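PDB 3OC9: UDP-N-acetylglucosamine pyrophosphorylase from Entamoeba histolytica, which probably catalyses the transfer of uridylate from UTP to N-acetyl-alpha-D-glucosamine 1-phosphate, giving UDP-N-acetyl-alpha-D-glucosamine and diphosphate. Local coordinates for residues Ile211-Lys216 with Ile324-Arg329. Sequence-based numbering, arbitrary orientation.
Sequences IKIVKK and IFEIQR
Ile211-Ile213 pair in parallel with Ile324-Glu326 in the mixed sheet of the GT-A type fold. Phe325 sits between two backbone bonds. Its N donates to Ile211 O at 3.1 Å, and its O accepts Ile213 N at 3.0 Å. Ile327 N donates to Ile213 O at 3.0 Å, with an N-H...O angle of 176°. On one face Lys212 and Phe325 lie side by side, pointing the same way. Lys212 CE makes an off-centre CH-pi contact, 4.2 Å from the centroid of the Phe325 ring. The extended Lys212 chain also crosses the Ile327 side chain at about a right angle, with CD and CE against CG2, and its NZ ends in salt bridges to Asp195 and Glu332. The other face carries Ile211, Ile213, Ile324 and Glu326. There Ile324 CG2 meets Ile213 CG1 at 3.8 Å, and Leu226 touches both side chains. Strand 209-215 also pairs antiparallel with 258-261 and 263-267, and through it strand 322-326 joins the sheet. Beyond the Ile327 N bond the backbones diverge, and water and side chains link them. One water accepts from Lys215 N and donates to Glu326 OE2 and Ile327 O. Arg329, at the start of a helix, reaches back, its chain extended from CG to NE (chi2 175°, chi3 -166°). Its NH2 donates to Lys215 O, which lies in the guanidinium plane. A second water bridges NE to that oxygen. Val214 CG2 lies over one guanidinium face, and NH1 salt-bridges Glu221.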
ATOM      1  N   ILE A 211      -0.147  -5.208  11.660  1.00 16.02           N
ATOM      2  CA  ILE A 211      -0.624  -5.761  10.353  1.00 15.95           C
ATOM      3  C   ILE A 211      -2.133  -5.490  10.149  1.00 16.26           C
ATOM      4  O   ILE A 211      -2.945  -6.030  10.920  1.00 16.14           O
ATOM      5  CB  ILE A 211      -0.400  -7.320  10.261  1.00 16.37           C
ATOM      6  CG1 ILE A 211       1.057  -7.692  10.589  1.00 16.98           C
ATOM      7  CG2 ILE A 211      -0.793  -7.860   8.857  1.00 15.19           C
ATOM      8  CD1 ILE A 211       1.321  -9.263  10.785  1.00 17.60           C
ATOM      9  N   LYS A 212      -2.502  -4.678   9.141  1.00 15.24           N
ATOM     10  CA  LYS A 212      -3.941  -4.487   8.784  1.00 16.20           C
ATOM     11  C   LYS A 212      -4.507  -5.712   8.023  1.00 16.03           C
ATOM     12  O   LYS A 212      -3.845  -6.256   7.124  1.00 16.66           O
ATOM     13  CB  LYS A 212      -4.191  -3.148   8.011  1.00 15.98           C
ATOM     14  CG  LYS A 212      -4.340  -1.913   8.982  1.00 15.42           C
ATOM     15  CD  LYS A 212      -4.424  -0.554   8.240  1.00 14.38           C
ATOM     16  CE  LYS A 212      -4.991   0.572   9.149  1.00 17.05           C
ATOM     17  NZ  LYS A 212      -5.101   1.916   8.397  1.00 17.89           N
ATOM     18  N   ILE A 213      -5.720  -6.149   8.398  1.00 16.44           N
ATOM     19  CA  ILE A 213      -6.365  -7.324   7.772  1.00 16.16           C
ATOM     20  C   ILE A 213      -7.826  -7.043   7.405  1.00 17.33           C
ATOM     21  O   ILE A 213      -8.463  -6.136   7.988  1.00 17.36           O
ATOM     22  CB  ILE A 213      -6.246  -8.658   8.646  1.00 15.24           C
ATOM     23  CG1 ILE A 213      -7.039  -8.588   9.977  1.00 15.82           C
ATOM     24  CG2 ILE A 213      -4.753  -9.005   8.919  1.00 15.29           C
ATOM     25  CD1 ILE A 213      -8.592  -8.976   9.876  1.00 16.38           C
ATOM     26  N   VAL A 214      -8.335  -7.815   6.445  1.00 18.26           N
ATOM     27  CA  VAL A 214      -9.788  -7.905   6.191  1.00 19.37           C
ATOM     28  C   VAL A 214     -10.279  -9.318   6.574  1.00 19.37           C
ATOM     29  O   VAL A 214      -9.591 -10.314   6.319  1.00 20.38           O
ATOM     30  CB  VAL A 214     -10.168  -7.564   4.696  1.00 19.22           C
ATOM     31  CG1 VAL A 214      -9.894  -6.080   4.380  1.00 21.31           C
ATOM     32  CG2 VAL A 214      -9.424  -8.510   3.646  1.00 19.37           C
ATOM     33  N   LYS A 215     -11.460  -9.413   7.186  1.00 20.77           N
ATOM     34  CA  LYS A 215     -12.070 -10.740   7.453  1.00 22.32           C
ATOM     35  C   LYS A 215     -12.421 -11.516   6.165  1.00 22.94           C
ATOM     36  O   LYS A 215     -13.193 -11.014   5.321  1.00 23.19           O
ATOM     37  CB  LYS A 215     -13.344 -10.568   8.282  1.00 23.74           C
ATOM     38  CG  LYS A 215     -13.138 -10.339   9.752  1.00 26.79           C
ATOM     39  CD  LYS A 215     -14.521 -10.498  10.439  1.00 32.50           C
ATOM     40  CE  LYS A 215     -14.430 -10.519  11.933  1.00 35.15           C
ATOM     41  NZ  LYS A 215     -15.803 -10.399  12.551  1.00 35.97           N
ATOM     42  N   LYS A 216     -11.852 -12.720   6.003  1.00 22.22           N
ATOM     43  CA  LYS A 216     -12.022 -13.543   4.766  1.00 23.01           C
ATOM     44  C   LYS A 216     -13.513 -13.758   4.432  1.00 24.19           C
ATOM     45  O   LYS A 216     -14.286 -14.131   5.307  1.00 24.68           O
ATOM     46  CB  LYS A 216     -11.294 -14.892   4.909  1.00 22.26           C
ATOM     47  CG  LYS A 216     -11.413 -15.860   3.700  1.00 22.75           C
ATOM     48  CD  LYS A 216     -10.381 -17.018   3.771  1.00 21.69           C
ATOM     49  CE  LYS A 216     -10.701 -18.112   2.751  1.00 23.50           C
ATOM     50  NZ  LYS A 216      -9.523 -19.065   2.654  1.00 23.45           N
ATOM     51  N   ILE A 324      -2.652  -7.075  15.465  1.00 17.56           N
ATOM     52  CA  ILE A 324      -3.500  -7.321  14.277  0.70 17.60           C
ATOM     53  C   ILE A 324      -4.715  -6.361  14.305  1.00 17.74           C
ATOM     54  O   ILE A 324      -5.523  -6.391  15.247  1.00 17.41           O
ATOM     55  CB  ILE A 324      -3.986  -8.823  14.221  0.70 17.44           C
ATOM     56  CG1 ILE A 324      -2.817  -9.807  14.417  0.70 18.48           C
ATOM     57  CG2 ILE A 324      -4.762  -9.139  12.909  0.70 18.15           C
ATOM     58  CD1 ILE A 324      -1.635  -9.615  13.436  0.70 16.04           C
ATOM     59  N   PHE A 325      -4.828  -5.516  13.274  1.00 16.87           N
ATOM     60  CA  PHE A 325      -5.800  -4.368  13.197  1.00 17.99           C
ATOM     61  C   PHE A 325      -6.840  -4.623  12.085  1.00 18.10           C
ATOM     62  O   PHE A 325      -6.502  -4.580  10.881  1.00 17.10           O
ATOM     63  CB  PHE A 325      -4.946  -3.090  12.918  1.00 18.02           C
ATOM     64  CG  PHE A 325      -5.683  -1.733  13.001  1.00 19.59           C
ATOM     65  CD1 PHE A 325      -6.676  -1.383  12.089  1.00 19.05           C
ATOM     66  CD2 PHE A 325      -5.273  -0.774  13.941  1.00 21.73           C
ATOM     67  CE1 PHE A 325      -7.294  -0.102  12.129  1.00 21.20           C
ATOM     68  CE2 PHE A 325      -5.877   0.503  13.999  1.00 23.09           C
ATOM     69  CZ  PHE A 325      -6.896   0.831  13.084  1.00 20.02           C
ATOM     70  N   GLU A 326      -8.108  -4.867  12.448  1.00 18.14           N
ATOM     71  CA  GLU A 326      -9.158  -5.087  11.409  1.00 19.01           C
ATOM     72  C   GLU A 326      -9.628  -3.791  10.711  1.00 18.91           C
ATOM     73  O   GLU A 326      -9.976  -2.812  11.398  1.00 19.58           O
ATOM     74  CB  GLU A 326     -10.406  -5.801  12.022  1.00 19.87           C
ATOM     75  CG  GLU A 326     -11.505  -6.137  10.947  1.00 21.89           C
ATOM     76  CD  GLU A 326     -12.851  -6.645  11.517  1.00 26.62           C
ATOM     77  OE1 GLU A 326     -13.023  -6.728  12.761  1.00 28.63           O
ATOM     78  OE2 GLU A 326     -13.747  -6.963  10.697  1.00 26.45           O
ATOM     79  N   ILE A 327      -9.664  -3.788   9.366  1.00 18.24           N
ATOM     80  CA  ILE A 327     -10.295  -2.688   8.588  1.00 19.51           C
ATOM     81  C   ILE A 327     -11.567  -3.151   7.851  1.00 19.35           C
ATOM     82  O   ILE A 327     -11.724  -4.340   7.571  1.00 20.21           O
ATOM     83  CB  ILE A 327      -9.302  -2.031   7.567  1.00 19.38           C
ATOM     84  CG1 ILE A 327      -8.803  -3.081   6.549  1.00 20.60           C
ATOM     85  CG2 ILE A 327      -8.123  -1.400   8.354  1.00 18.57           C
ATOM     86  CD1 ILE A 327      -8.297  -2.495   5.197  1.00 24.49           C
ATOM     87  N   GLN A 328     -12.466  -2.211   7.543  1.00 20.29           N
ATOM     88  CA  GLN A 328     -13.647  -2.508   6.719  1.00 21.43           C
ATOM     89  C   GLN A 328     -13.318  -2.294   5.239  1.00 21.73           C
ATOM     90  O   GLN A 328     -12.680  -1.300   4.893  1.00 20.22           O
ATOM     91  CB  GLN A 328     -14.806  -1.589   7.110  1.00 22.72           C
ATOM     92  CG  GLN A 328     -15.310  -1.803   8.534  1.00 26.50           C
ATOM     93  CD  GLN A 328     -15.703  -3.253   8.798  1.00 31.38           C
ATOM     94  OE1 GLN A 328     -16.627  -3.778   8.170  1.00 32.06           O
ATOM     95  NE2 GLN A 328     -14.993  -3.909   9.721  1.00 32.18           N
ATOM     96  N   ARG A 329     -13.753  -3.211   4.365  1.00 21.91           N
ATOM     97  CA  ARG A 329     -13.457  -3.068   2.924  1.00 23.03           C
ATOM     98  C   ARG A 329     -14.071  -1.760   2.409  1.00 22.78           C
ATOM     99  O   ARG A 329     -13.484  -1.082   1.563  1.00 22.86           O
ATOM    100  CB  ARG A 329     -13.981  -4.273   2.096  1.00 22.83           C
ATOM    101  CG  ARG A 329     -13.375  -5.647   2.507  1.00 25.31           C
ATOM    102  CD  ARG A 329     -13.997  -6.850   1.745  1.00 27.69           C
ATOM    103  NE  ARG A 329     -13.647  -8.133   2.378  1.00 28.43           N
ATOM    104  CZ  ARG A 329     -12.858  -9.057   1.846  1.00 29.64           C
ATOM    105  NH1 ARG A 329     -12.325  -8.888   0.640  1.00 31.00           N
ATOM    106  NH2 ARG A 329     -12.613 -10.174   2.525  1.00 29.36           N
TER
HETATM  107  O   HOH W   1     -13.077  -6.873   7.894  1.00 16.44           O
HETATM  108  O   HOH W   2     -14.527  -8.451   4.949  1.00 29.84           O